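Local structure of tRNA-5-methyluridine(54) 2-sulfurtransferase (Pyrococcus horikoshii, 3VRH) at residues 48-53 and 70-75; 76-81 and 105-110; 91-96 and 214-219; 140-145 and 298-303. The protein catalyses the ATP-dependent 2-thiolation of 5-methyluridine at position 54 of tRNA, using an iron-sulfur cluster, and so stabilises tRNA against heat. One frame throughout, in Å; residues are numbered along the deposited sequence.

Contact 1. Residues 48-53 and 70-75; sequences ERILVA and LGYNIE. With BCN (bicine), chain D.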
loop_
_atom_site.group_PDB
_atom_site.type_symbol
_atom_site.label_atom_id
_atom_site.label_comp_id
_atom_site.label_asym_id
_atom_site.label_seq_id
_atom_site.Cartn_x
_atom_site.Cartn_y
_atom_site.Cartn_z
ATOM N N GLU A 48 -24.633 27.536 -0.146
ATOM C CA GLU A 48 -25.102 26.188 0.189
ATOM C C GLU A 48 -25.472 26.015 1.669
ATOM O O GLU A 48 -24.874 26.629 2.555
ATOM C CB GLU A 48 -24.057 25.144 -0.205
ATOM C CG GLU A 48 -24.162 24.660 -1.631
ATOM C CD GLU A 48 -23.001 23.768 -2.033
ATOM O OE1 GLU A 48 -21.831 24.146 -1.799
ATOM O OE2 GLU A 48 -23.259 22.688 -2.593
ATOM N N ARG A 49 -26.486 25.194 1.922
ATOM C CA ARG A 49 -26.825 24.813 3.284
ATOM C C ARG A 49 -26.082 23.524 3.610
ATOM O O ARG A 49 -26.332 22.483 3.025
ATOM C CB ARG A 49 -28.334 24.645 3.453
ATOM C CG ARG A 49 -28.755 24.460 4.905
ATOM C CD ARG A 49 -30.088 25.135 5.208
ATOM N NE ARG A 49 -30.789 24.469 6.303
ATOM C CZ ARG A 49 -31.671 23.488 6.127
ATOM N NH1 ARG A 49 -31.954 23.069 4.896
ATOM N NH2 ARG A 49 -32.269 22.923 7.175
ATOM N N ILE A 50 -25.145 23.609 4.539
ATOM C CA ILE A 50 -24.231 22.502 4.770
ATOM C C ILE A 50 -24.483 21.815 6.104
ATOM O O ILE A 50 -24.682 22.469 7.127
ATOM C CB ILE A 50 -22.790 22.990 4.709
ATOM C CG1 ILE A 50 -22.585 23.784 3.412
ATOM C CG2 ILE A 50 -21.834 21.811 4.823
ATOM C CD1 ILE A 50 -21.511 24.866 3.490
ATOM N N LEU A 51 -24.476 20.488 6.081
ATOM C CA LEU A 51 -24.649 19.708 7.292
ATOM C C LEU A 51 -23.315 19.079 7.699
ATOM O O LEU A 51 -22.646 18.465 6.865
ATOM C CB LEU A 51 -25.685 18.614 7.055
ATOM C CG LEU A 51 -25.924 17.719 8.271
ATOM C CD1 LEU A 51 -26.655 18.502 9.347
ATOM C CD2 LEU A 51 -26.659 16.422 7.919
ATOM N N VAL A 52 -22.915 19.245 8.960
ATOM C CA VAL A 52 -21.698 18.579 9.461
ATOM C C VAL A 52 -22.084 17.554 10.524
ATOM O O VAL A 52 -22.761 17.880 11.511
ATOM C CB VAL A 52 -20.665 19.568 10.046
ATOM C CG1 VAL A 52 -19.422 18.819 10.534
ATOM C CG2 VAL A 52 -20.279 20.612 9.012
ATOM N N ALA A 53 -21.682 16.308 10.299
ATOM C CA ALA A 53 -22.006 15.220 11.220
ATOM C C ALA A 53 -21.003 15.274 12.333
ATOM O O ALA A 53 -19.836 14.980 12.117
ATOM C CB ALA A 53 -21.922 13.863 10.507
ATOM N N LEU A 70 -15.162 30.481 8.461
ATOM C CA LEU A 70 -14.982 30.890 7.071
ATOM C C LEU A 70 -16.218 31.571 6.500
ATOM O O LEU A 70 -16.142 32.204 5.455
ATOM C CB LEU A 70 -14.583 29.707 6.185
ATOM C CG LEU A 70 -13.153 29.218 6.403
ATOM C CD1 LEU A 70 -12.766 28.125 5.391
ATOM C CD2 LEU A 70 -12.192 30.394 6.321
ATOM N N GLY A 71 -17.351 31.435 7.177
ATOM C CA GLY A 71 -18.557 32.105 6.737
ATOM C C GLY A 71 -19.566 31.239 6.012
ATOM O O GLY A 71 -20.444 31.760 5.336
ATOM N N TYR A 72 -19.461 29.921 6.152
ATOM C CA TYR A 72 -20.415 29.024 5.516
ATOM C C TYR A 72 -21.683 28.859 6.333
ATOM O O TYR A 72 -21.698 29.136 7.530
ATOM C CB TYR A 72 -19.769 27.660 5.224
ATOM C CG TYR A 72 -18.779 27.756 4.096
ATOM C CD1 TYR A 72 -17.471 28.135 4.336
ATOM C CD2 TYR A 72 -19.165 27.509 2.787
ATOM C CE1 TYR A 72 -16.556 28.248 3.301
ATOM C CE2 TYR A 72 -18.267 27.622 1.747
ATOM C CZ TYR A 72 -16.963 27.996 2.008
ATOM O OH TYR A 72 -16.054 28.119 0.984
ATOM N N ASN A 73 -22.751 28.414 5.680
ATOM C CA ASN A 73 -24.026 28.202 6.357
ATOM C C ASN A 73 -24.113 26.768 6.877
ATOM O O ASN A 73 -24.515 25.859 6.157
ATOM C CB ASN A 73 -25.205 28.511 5.419
ATOM C CG ASN A 73 -26.548 28.182 6.044
ATOM O OD1 ASN A 73 -26.673 28.110 7.268
ATOM N ND2 ASN A 73 -27.558 27.971 5.207
ATOM N N ILE A 74 -23.736 26.561 8.131
ATOM C CA ILE A 74 -23.634 25.186 8.591
ATOM C C ILE A 74 -24.553 24.871 9.759
ATOM O O ILE A 74 -24.745 25.689 10.657
ATOM C CB ILE A 74 -22.181 24.800 8.932
ATOM C CG1 ILE A 74 -21.676 25.631 10.102
ATOM C CG2 ILE A 74 -21.252 24.987 7.723
ATOM C CD1 ILE A 74 -20.950 24.810 11.122
ATOM N N GLU A 75 -25.141 23.683 9.717
ATOM C CA GLU A 75 -25.845 23.127 10.862
ATOM C C GLU A 75 -25.179 21.788 11.151
ATOM O O GLU A 75 -24.523 21.223 10.270
ATOM C CB GLU A 75 -27.345 22.974 10.570
ATOM C CG GLU A 75 -28.007 24.317 10.157
ATOM C CD GLU A 75 -29.519 24.239 9.958
ATOM O OE1 GLU A 75 -30.163 23.333 10.522
ATOM O OE2 GLU A 75 -30.069 25.099 9.234
HETATM N N1 BCN D . -15.708 12.249 11.127
HETATM C C1 BCN D . -14.236 12.299 10.751
HETATM C C2 BCN D . -13.560 10.981 10.705
HETATM O O21 BCN D . -14.264 9.970 10.449
HETATM O O22 BCN D . -12.335 10.881 10.941
HETATM C C3 BCN D . -15.889 12.347 12.600
HETATM C C4 BCN D . -14.734 12.910 13.455
HETATM O O4 BCN D . -14.938 13.543 14.460
HETATM C C5 BCN D . -16.418 13.351 10.479
HETATM C C6 BCN D . -17.881 13.243 10.548
HETATM O O6 BCN D . -18.575 13.888 9.835
HETATM O O HOH W 1 -22.683 27.981 2.861
#
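Ile-50 lays its CD1 methyl against the ring of Tyr-72, 3.6 Å from CD2, and its CB packs on CG2 of Ile-74. Chi1 (-51°) sets CG1 of Ile-50 beside the backbone N, and chi2 (151°) then carries CD1 on to CD2 and CB of Tyr-72. Strands 49-53 and 73-75 run parallel here. Ile-50 N donates to Asn-73 O, Glu-75 N to Ile-50 O and Val-52 N to Glu-75 O, all at 2.8 to 2.9 Å. This is the first beta-alpha-beta crossover of the PP-loop domain. Helix 58-69 covers the side of Val-52 and Ile-74, and helix 127-145 covers that of Leu-51. Arg-49 NE donates to Glu-75 OE2 at 3.1 Å, a nearly straight hydrogen bond that is part of a salt bridge. The carboxylate oxygen lies in the guanidinium plane, but NE sits above the carboxylate plane. Asn-146 O takes Arg-49 NH1, and His-106 holds Glu-75 OE1. A water links Glu-48 O and Asn-73 N. At the strand end, Ala-53, an ATP-binding residue, accepts a 2.8 Å bond at O from O6 of bicine.

Contact 2. Residues 76-81 and 105-110; sequences CLHINL and LHIVRI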
loop_
_atom_site.group_PDB
_atom_site.type_symbol
_atom_site.label_atom_id
_atom_site.label_comp_id
_atom_site.label_asym_id
_atom_site.label_seq_id
_atom_site.Cartn_x
_atom_site.Cartn_y
_atom_site.Cartn_z
ATOM N N CYS A 76 -25.323 21.292 12.377
ATOM C CA CYS A 76 -24.648 20.068 12.757
ATOM C C CYS A 76 -25.628 18.996 13.158
ATOM O O CYS A 76 -26.730 19.289 13.640
ATOM C CB CYS A 76 -23.657 20.331 13.883
ATOM S SG CYS A 76 -22.481 21.612 13.460
ATOM N N LEU A 77 -25.223 17.751 12.935
ATOM C CA LEU A 77 -26.008 16.601 13.332
ATOM C C LEU A 77 -25.136 15.667 14.156
ATOM O O LEU A 77 -24.051 15.276 13.716
ATOM C CB LEU A 77 -26.528 15.853 12.106
ATOM C CG LEU A 77 -27.055 14.438 12.364
ATOM C CD1 LEU A 77 -28.327 14.481 13.191
ATOM C CD2 LEU A 77 -27.286 13.684 11.054
ATOM N N HIS A 78 -25.612 15.301 15.344
ATOM C CA HIS A 78 -24.921 14.314 16.153
ATOM C C HIS A 78 -25.728 13.046 16.204
ATOM O O HIS A 78 -26.898 13.070 16.569
ATOM C CB HIS A 78 -24.701 14.809 17.575
ATOM C CG HIS A 78 -24.169 13.756 18.491
ATOM N ND1 HIS A 78 -22.877 13.286 18.409
ATOM C CD2 HIS A 78 -24.758 13.071 19.499
ATOM C CE1 HIS A 78 -22.689 12.358 19.332
ATOM N NE2 HIS A 78 -23.814 12.216 20.013
ATOM N N ILE A 79 -25.100 11.932 15.857
ATOM C CA ILE A 79 -25.804 10.668 15.872
ATOM C C ILE A 79 -25.345 9.870 17.078
ATOM O O ILE A 79 -24.221 9.359 17.121
ATOM C CB ILE A 79 -25.594 9.890 14.560
ATOM C CG1 ILE A 79 -26.188 10.685 13.394
ATOM C CG2 ILE A 79 -26.192 8.475 14.650
ATOM C CD1 ILE A 79 -25.711 10.215 12.018
ATOM N N ASN A 80 -26.239 9.803 18.062
ATOM C CA ASN A 80 -26.002 9.150 19.334
ATOM C C ASN A 80 -26.149 7.628 19.159
ATOM O O ASN A 80 -27.202 7.139 18.747
ATOM C CB ASN A 80 -26.973 9.747 20.372
ATOM C CG ASN A 80 -26.870 9.089 21.742
ATOM O OD1 ASN A 80 -26.749 7.870 21.860
ATOM N ND2 ASN A 80 -26.926 9.903 22.787
ATOM N N LEU A 81 -25.078 6.890 19.467
ATOM C CA LEU A 81 -25.000 5.456 19.145
ATOM C C LEU A 81 -25.730 4.572 20.150
ATOM O O LEU A 81 -25.897 3.381 19.928
ATOM C CB LEU A 81 -23.541 5.002 18.993
ATOM C CG LEU A 81 -22.686 5.855 18.055
ATOM C CD1 LEU A 81 -21.281 5.248 17.884
ATOM C CD2 LEU A 81 -23.386 6.037 16.710
ATOM N N LEU A 105 -27.615 22.418 16.448
ATOM C CA LEU A 105 -27.264 21.004 16.519
ATOM C C LEU A 105 -28.512 20.146 16.578
ATOM O O LEU A 105 -29.365 20.309 17.459
ATOM C CB LEU A 105 -26.361 20.720 17.724
ATOM C CG LEU A 105 -26.160 19.242 18.070
ATOM C CD1 LEU A 105 -25.469 18.488 16.923
ATOM C CD2 LEU A 105 -25.344 19.164 19.345
ATOM N N HIS A 106 -28.627 19.249 15.613
ATOM C CA HIS A 106 -29.731 18.300 15.584
ATOM C C HIS A 106 -29.228 16.987 16.139
ATOM O O HIS A 106 -28.067 16.611 15.908
ATOM C CB HIS A 106 -30.200 18.095 14.154
ATOM C CG HIS A 106 -30.438 19.375 13.413
ATOM N ND1 HIS A 106 -31.592 20.114 13.564
ATOM C CD2 HIS A 106 -29.673 20.049 12.520
ATOM C CE1 HIS A 106 -31.528 21.188 12.794
ATOM N NE2 HIS A 106 -30.372 21.173 12.152
ATOM N N ILE A 107 -30.085 16.283 16.865
ATOM C CA ILE A 107 -29.682 15.004 17.417
ATOM C C ILE A 107 -30.616 13.871 17.025
ATOM O O ILE A 107 -31.842 13.990 17.154
ATOM C CB ILE A 107 -29.575 15.058 18.949
ATOM C CG1 ILE A 107 -28.676 16.221 19.372
ATOM C CG2 ILE A 107 -29.053 13.709 19.493
ATOM C CD1 ILE A 107 -28.790 16.595 20.834
ATOM N N VAL A 108 -30.011 12.788 16.535
ATOM C CA VAL A 108 -30.689 11.524 16.308
ATOM C C VAL A 108 -30.125 10.453 17.237
ATOM O O VAL A 108 -28.918 10.149 17.211
ATOM C CB VAL A 108 -30.521 11.045 14.854
ATOM C CG1 VAL A 108 -31.178 9.680 14.651
ATOM C CG2 VAL A 108 -31.104 12.063 13.895
ATOM N N ARG A 109 -30.996 9.876 18.053
ATOM C CA ARG A 109 -30.602 8.822 18.965
ATOM C C ARG A 109 -30.983 7.479 18.353
ATOM O O ARG A 109 -32.155 7.151 18.226
ATOM C CB ARG A 109 -31.275 9.016 20.316
ATOM C CG ARG A 109 -31.014 10.372 20.935
ATOM C CD ARG A 109 -30.521 10.223 22.358
ATOM N NE ARG A 109 -30.199 11.498 22.995
ATOM C CZ ARG A 109 -30.774 11.941 24.116
ATOM N NH1 ARG A 109 -31.705 11.212 24.722
ATOM N NH2 ARG A 109 -30.429 13.118 24.637
ATOM N N ILE A 110 -29.980 6.712 17.950
ATOM C CA ILE A 110 -30.207 5.446 17.263
ATOM C C ILE A 110 -31.070 4.497 18.089
ATOM O O ILE A 110 -31.978 3.863 17.558
ATOM C CB ILE A 110 -28.871 4.791 16.901
ATOM C CG1 ILE A 110 -28.303 5.456 15.637
ATOM C CG2 ILE A 110 -29.031 3.307 16.722
ATOM C CD1 ILE A 110 -26.898 4.951 15.257
#
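Strands 76-80 and 105-109 run parallel, 24° apart, with five backbone bonds from His-106 N to Cys-76 O (2.7 Å) through to Ile-110 N to Asn-80 O (2.9 Å). On one face, Leu-77 CG is anti to the backbone N (chi1 165°), and chi2 then brings CD1 to 3.7 Å from Val-108 CG2. From just past the strand end, Ile-110 CD1 lies 3.6 Å from Ile-79 CG2 and beside Leu-81 CD2. On the other face, Leu-105 CD1 fills in beside CB of Cys-76 and of His-78. There Asn-80 ND2 lies 3.6 Å from Arg-109 CD. Glu-91 ties both, taking Asn-80 ND2 on one oxygen and Arg-109 NH2 on the other. An alanine in place of Arg-109 removes the CD and NE packed on Asn-80 ND2 and would probably leave Glu-91 and Glu-112 without their salt-bridge partner. This second beta-alpha-beta crossover places Ile-79 at the ATP site. Helix 87-101 packs on the His-78 face, helix 127-145 on the Ile-79 face, and strand 49-53 flanks 73-80.

Contact 3. Residues 91-96 and 214-219; sequences EEYAKK and EYIVEE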
loop_
_atom_site.group_PDB
_atom_site.type_symbol
_atom_site.label_atom_id
_atom_site.label_comp_id
_atom_site.label_asym_id
_atom_site.label_seq_id
_atom_site.Cartn_x
_atom_site.Cartn_y
_atom_site.Cartn_z
ATOM N N GLU A 91 -22.403 12.711 23.371
ATOM C CA GLU A 91 -23.380 13.715 23.001
ATOM C C GLU A 91 -23.087 15.038 23.706
ATOM O O GLU A 91 -23.227 16.097 23.109
ATOM C CB GLU A 91 -24.789 13.244 23.348
ATOM C CG GLU A 91 -25.869 14.214 22.913
ATOM C CD GLU A 91 -27.273 13.671 23.111
ATOM O OE1 GLU A 91 -27.594 12.604 22.536
ATOM O OE2 GLU A 91 -28.047 14.318 23.836
ATOM N N GLU A 92 -22.667 14.972 24.972
ATOM C CA GLU A 92 -22.377 16.187 25.719
ATOM C C GLU A 92 -21.215 16.952 25.104
ATOM O O GLU A 92 -21.255 18.179 25.049
ATOM C CB GLU A 92 -22.115 15.905 27.208
ATOM C CG GLU A 92 -23.351 15.493 28.009
ATOM C CD GLU A 92 -24.533 16.449 27.822
ATOM O OE1 GLU A 92 -24.337 17.686 27.966
ATOM O OE2 GLU A 92 -25.656 15.965 27.521
ATOM N N TYR A 93 -20.193 16.226 24.639
ATOM C CA TYR A 93 -19.048 16.838 23.955
ATOM C C TYR A 93 -19.483 17.521 22.639
ATOM O O TYR A 93 -19.065 18.633 22.324
ATOM C CB TYR A 93 -17.925 15.802 23.725
ATOM C CG TYR A 93 -16.998 15.723 24.918
ATOM C CD1 TYR A 93 -17.308 14.932 26.005
ATOM C CD2 TYR A 93 -15.843 16.489 24.979
ATOM C CE1 TYR A 93 -16.488 14.892 27.122
ATOM C CE2 TYR A 93 -15.013 16.448 26.086
ATOM C CZ TYR A 93 -15.339 15.648 27.159
ATOM O OH TYR A 93 -14.529 15.604 28.280
ATOM N N ALA A 94 -20.338 16.848 21.883
ATOM C CA ALA A 94 -20.851 17.420 20.652
ATOM C C ALA A 94 -21.667 18.693 20.946
ATOM O O ALA A 94 -21.485 19.712 20.280
ATOM C CB ALA A 94 -21.683 16.393 19.896
ATOM N N LYS A 95 -22.540 18.644 21.954
ATOM C CA LYS A 95 -23.321 19.836 22.339
ATOM C C LYS A 95 -22.451 21.027 22.721
ATOM O O LYS A 95 -22.637 22.137 22.218
ATOM C CB LYS A 95 -24.319 19.506 23.446
ATOM C CG LYS A 95 -25.541 18.775 22.905
ATOM C CD LYS A 95 -26.202 17.874 23.936
ATOM C CE LYS A 95 -26.666 18.630 25.156
ATOM N NZ LYS A 95 -27.303 17.676 26.107
ATOM N N LYS A 96 -21.483 20.791 23.591
ATOM C CA LYS A 96 -20.568 21.846 23.979
ATOM C C LYS A 96 -19.816 22.432 22.776
ATOM O O LYS A 96 -19.704 23.650 22.640
ATOM C CB LYS A 96 -19.600 21.347 25.050
ATOM C CG LYS A 96 -18.673 22.438 25.555
ATOM C CD LYS A 96 -17.889 22.009 26.804
ATOM C CE LYS A 96 -17.352 23.228 27.570
ATOM N NZ LYS A 96 -16.614 22.846 28.810
ATOM N N GLU A 214 -12.881 20.893 22.950
ATOM C CA GLU A 214 -12.659 19.658 23.682
ATOM C C GLU A 214 -13.418 18.529 22.987
ATOM O O GLU A 214 -14.524 18.727 22.476
ATOM C CB GLU A 214 -13.150 19.794 25.118
ATOM C CG GLU A 214 -12.618 21.010 25.855
ATOM C CD GLU A 214 -13.517 21.377 27.038
ATOM O OE1 GLU A 214 -13.391 20.738 28.109
ATOM O OE2 GLU A 214 -14.365 22.283 26.881
ATOM N N TYR A 215 -12.830 17.344 22.977
ATOM C CA TYR A 215 -13.382 16.245 22.195
ATOM C C TYR A 215 -13.094 14.896 22.825
ATOM O O TYR A 215 -12.177 14.759 23.633
ATOM C CB TYR A 215 -12.807 16.282 20.768
ATOM C CG TYR A 215 -11.295 16.353 20.726
ATOM C CD1 TYR A 215 -10.624 17.577 20.682
ATOM C CD2 TYR A 215 -10.539 15.201 20.730
ATOM C CE1 TYR A 215 -9.229 17.630 20.639
ATOM C CE2 TYR A 215 -9.155 15.240 20.685
ATOM C CZ TYR A 215 -8.507 16.447 20.646
ATOM O OH TYR A 215 -7.128 16.455 20.596
ATOM N N ILE A 216 -13.871 13.901 22.423
ATOM C CA ILE A 216 -13.612 12.518 22.790
ATOM C C ILE A 216 -12.616 11.910 21.800
ATOM O O ILE A 216 -12.455 12.406 20.684
ATOM C CB ILE A 216 -14.919 11.697 22.759
ATOM C CG1 ILE A 216 -15.340 11.435 21.313
ATOM C CG2 ILE A 216 -16.029 12.433 23.490
ATOM C CD1 ILE A 216 -16.793 11.015 21.156
ATOM N N VAL A 217 -11.961 10.831 22.206
ATOM C CA VAL A 217 -11.039 10.124 21.316
ATOM C C VAL A 217 -11.703 9.035 20.467
ATOM O O VAL A 217 -11.301 8.801 19.328
ATOM C CB VAL A 217 -9.885 9.458 22.070
ATOM C CG1 VAL A 217 -8.822 9.038 21.080
ATOM C CG2 VAL A 217 -9.298 10.398 23.094
ATOM N N GLU A 218 -12.709 8.358 21.005
ATOM C CA GLU A 218 -13.277 7.228 20.275
ATOM C C GLU A 218 -14.791 7.269 20.213
ATOM O O GLU A 218 -15.469 7.268 21.239
ATOM C CB GLU A 218 -12.804 5.906 20.883
ATOM C CG GLU A 218 -12.991 4.715 19.973
ATOM C CD GLU A 218 -12.200 3.497 20.449
ATOM O OE1 GLU A 218 -12.299 2.417 19.810
ATOM O OE2 GLU A 218 -11.479 3.626 21.469
ATOM N N GLU A 219 -15.314 7.323 18.992
ATOM C CA GLU A 219 -16.758 7.372 18.766
ATOM C C GLU A 219 -17.407 6.016 19.069
ATOM O O GLU A 219 -18.333 5.925 19.872
ATOM C CB GLU A 219 -17.050 7.795 17.321
ATOM C CG GLU A 219 -18.525 7.831 16.969
ATOM C CD GLU A 219 -18.780 8.286 15.530
ATOM O OE1 GLU A 219 -17.803 8.418 14.746
ATOM O OE2 GLU A 219 -19.964 8.526 15.191
#
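Lys-96 NZ donates to Glu-214 OE2 at 3.0 Å, a salt bridge on the protein surface. OE2 offers NZ its syn lone pair, on the side of the other carboxylate oxygen. Chi1 (-176°) puts CG of Lys-96 anti to the backbone N, and the extended chain beyond it carries NZ to OE2. CE of Lys-96 also lies close to the same oxygen, at 3.2 Å. The two side chains cross at an oblique angle.

Next to the bridge, the Tyr-93 ring rests against the backbone of Glu-214 and Tyr-215. Its CD2 edge meets Glu-214 O, near the ring plane, at 3.6 Å. Tyr-215 N lies 3.7 Å from the same CD2, in an oblique position. The CB of Glu-214 approaches Tyr-93 CE2, and this side chain crosses the ring at about a right angle. Near the root of the ring, Ile-216 CG2 packs on CG of Tyr-93 at 3.7 Å and also touches CB and CD1. Gln-97 NE2 donates a hydrogen bond to Glu-214 O.

Ile-216 bonds through its backbone to Gly-56, and the loop runs on to Cys-220, a ligand of the iron-sulfur cluster. The Tyr-215 side chain packs on helix 201-211 and on Gln-97. The contact thus joins one side of helix 87-101 to the loop between helices 201-211 and 228-241.

Contact 4. Residues 140-145 and 298-303; sequences NKFAYD and FKVSST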
loop_
_atom_site.group_PDB
_atom_site.type_symbol
_atom_site.label_atom_id
_atom_site.label_comp_id
_atom_site.label_asym_id
_atom_site.label_seq_id
_atom_site.Cartn_x
_atom_site.Cartn_y
_atom_site.Cartn_z
ATOM N N ASN A 140 -27.119 10.748 5.542
ATOM C CA ASN A 140 -27.612 11.059 4.222
ATOM C C ASN A 140 -29.116 11.301 4.188
ATOM O O ASN A 140 -29.555 12.256 3.586
ATOM C CB ASN A 140 -27.210 9.993 3.203
ATOM C CG ASN A 140 -27.698 10.329 1.804
ATOM O OD1 ASN A 140 -27.183 11.228 1.147
ATOM N ND2 ASN A 140 -28.697 9.609 1.354
ATOM N N LYS A 141 -29.902 10.441 4.826
ATOM C CA LYS A 141 -31.350 10.635 4.809
ATOM C C LYS A 141 -31.785 11.888 5.576
ATOM O O LYS A 141 -32.783 12.512 5.218
ATOM C CB LYS A 141 -32.112 9.404 5.315
ATOM C CG LYS A 141 -33.618 9.501 5.047
ATOM C CD LYS A 141 -34.341 8.171 5.167
ATOM C CE LYS A 141 -35.692 8.236 4.456
ATOM N NZ LYS A 141 -36.410 9.520 4.766
ATOM N N PHE A 142 -31.025 12.264 6.603
ATOM C CA PHE A 142 -31.307 13.480 7.359
ATOM C C PHE A 142 -31.001 14.695 6.513
ATOM O O PHE A 142 -31.743 15.674 6.522
ATOM C CB PHE A 142 -30.485 13.547 8.655
ATOM C CG PHE A 142 -30.842 14.717 9.527
ATOM C CD1 PHE A 142 -30.278 15.964 9.308
ATOM C CD2 PHE A 142 -31.772 14.575 10.549
ATOM C CE1 PHE A 142 -30.622 17.039 10.095
ATOM C CE2 PHE A 142 -32.110 15.648 11.337
ATOM C CZ PHE A 142 -31.534 16.879 11.106
ATOM N N ALA A 143 -29.881 14.642 5.798
ATOM C CA ALA A 143 -29.509 15.734 4.911
ATOM C C ALA A 143 -30.560 15.874 3.821
ATOM O O ALA A 143 -30.932 16.977 3.436
ATOM C CB ALA A 143 -28.145 15.465 4.280
ATOM N N TYR A 144 -31.033 14.735 3.340
ATOM C CA TYR A 144 -31.951 14.701 2.212
ATOM C C TYR A 144 -33.332 15.214 2.619
ATOM O O TYR A 144 -33.853 16.150 2.010
ATOM C CB TYR A 144 -32.032 13.284 1.641
ATOM C CG TYR A 144 -33.189 13.064 0.693
ATOM C CD1 TYR A 144 -33.229 13.695 -0.543
ATOM C CD2 TYR A 144 -34.245 12.217 1.038
ATOM C CE1 TYR A 144 -34.297 13.501 -1.411
ATOM C CE2 TYR A 144 -35.315 12.012 0.176
ATOM C CZ TYR A 144 -35.333 12.655 -1.048
ATOM O OH TYR A 144 -36.394 12.452 -1.902
ATOM N N ASP A 145 -33.894 14.595 3.656
ATOM C CA ASP A 145 -35.189 14.970 4.216
ATOM C C ASP A 145 -35.312 16.441 4.546
ATOM O O ASP A 145 -36.403 17.002 4.473
ATOM C CB ASP A 145 -35.462 14.184 5.496
ATOM C CG ASP A 145 -35.841 12.759 5.226
ATOM O OD1 ASP A 145 -36.039 12.420 4.044
ATOM O OD2 ASP A 145 -35.956 11.975 6.191
ATOM N N PHE A 298 -36.864 12.111 8.752
ATOM C CA PHE A 298 -35.911 12.903 9.538
ATOM C C PHE A 298 -36.147 14.401 9.462
ATOM O O PHE A 298 -35.379 15.185 10.034
ATOM C CB PHE A 298 -34.466 12.583 9.165
ATOM C CG PHE A 298 -34.011 11.239 9.638
ATOM C CD1 PHE A 298 -33.735 11.022 10.976
ATOM C CD2 PHE A 298 -33.858 10.197 8.749
ATOM C CE1 PHE A 298 -33.318 9.798 11.411
ATOM C CE2 PHE A 298 -33.437 8.961 9.181
ATOM C CZ PHE A 298 -33.165 8.757 10.509
ATOM N N LYS A 299 -37.210 14.790 8.758
ATOM C CA LYS A 299 -37.612 16.185 8.675
ATOM C C LYS A 299 -37.816 16.813 10.066
ATOM O O LYS A 299 -38.474 16.239 10.941
ATOM C CB LYS A 299 -38.897 16.311 7.849
ATOM C CG LYS A 299 -39.428 17.727 7.759
ATOM C CD LYS A 299 -38.483 18.636 6.990
ATOM C CE LYS A 299 -39.089 20.023 6.811
ATOM N NZ LYS A 299 -39.036 20.828 8.067
ATOM N N VAL A 300 -37.224 17.987 10.270
ATOM C CA VAL A 300 -37.381 18.690 11.534
ATOM C C VAL A 300 -37.720 20.158 11.289
ATOM O O VAL A 300 -37.297 20.756 10.290
ATOM C CB VAL A 300 -36.114 18.582 12.436
ATOM C CG1 VAL A 300 -35.839 17.133 12.838
ATOM C CG2 VAL A 300 -34.899 19.189 11.750
ATOM N N SER A 301 -38.475 20.744 12.206
ATOM C CA SER A 301 -38.810 22.161 12.095
ATOM C C SER A 301 -38.007 23.005 13.071
ATOM O O SER A 301 -38.039 24.230 12.998
ATOM C CB SER A 301 -40.311 22.396 12.302
ATOM O OG SER A 301 -40.801 21.637 13.389
ATOM N N SER A 302 -37.272 22.342 13.968
ATOM C CA SER A 302 -36.525 23.033 15.019
ATOM C C SER A 302 -35.565 22.097 15.747
ATOM O O SER A 302 -35.520 20.896 15.477
ATOM C CB SER A 302 -37.498 23.621 16.041
ATOM O OG SER A 302 -38.321 22.593 16.557
ATOM N N THR A 303 -34.810 22.655 16.687
ATOM C CA THR A 303 -33.909 21.867 17.519
ATOM C C THR A 303 -34.438 21.808 18.948
ATOM O O THR A 303 -35.233 22.664 19.382
ATOM C CB THR A 303 -32.501 22.486 17.568
ATOM O OG1 THR A 303 -32.566 23.774 18.197
ATOM C CG2 THR A 303 -31.942 22.652 16.162
#
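Asp-145 OD2 accepts the backbone N-H of Phe-298 at 2.7 Å. It also takes Lys-141 NZ at 2.9 Å, so two donors grip one oxygen. OD2 offers its syn lone pair to NZ. The Phe-298 amide comes from the anti side, 25° out of the carboxylate plane. CB of Phe-298 is close by, 3.4 Å from OD2.

The Phe-298 side chain meets two helix residues. Lys-141 CG meets the ring at its edge, 3.8 Å from CD2, and the two side chains cross at about a right angle. Phe-142 CG is anti to the backbone N (chi1 -174°), and from there the ring reaches Phe-298, with CD2 packed on CB at 3.6 Å. CE2 of Phe-142 reaches Phe-298 O, and its CZ reaches CG2 of Val-300 at 4.1 Å.

Helix 127-145 of the PP-loop domain ends here, and the segment 298-303 near the C terminus runs past its last turn. An alanine at Asp-145 takes away OD2, and the Phe-298 amide would probably lose its acceptor and the chain near 298 this tie to the helix.

Further out, Lys-141 NZ is also held by Ile-296 O and by Glu-295. Asn-146 bonds to Phe-298 O and Val-300 N. The rings of Phe-142 and His-106 meet, their planes at about 50°, while Lys-141 comes close to Cys-275, a ligand of the second zinc.

Overall arrangement
From the N terminus, contact 1 closes the short loop through helix 58-69, and contact 2 follows in series through helix 87-101. Together they build three adjacent parallel strands of the central sheet, with 73-80 in the middle. Contact 3 starts in the helix that contact 2 spans, so the two cross, and it brings in the distant loop before the cluster ligand Cys-220. Contact 4 opens within the span of contact 3 and closes later, so these also cross. It ties helix 127-145 to the C-terminal region. Glu-91 joins contacts 2 and 3, His-106 joins contacts 1, 2 and 4, and Leu-51 packs on Phe-142. Contacts 3 and 4 do not touch.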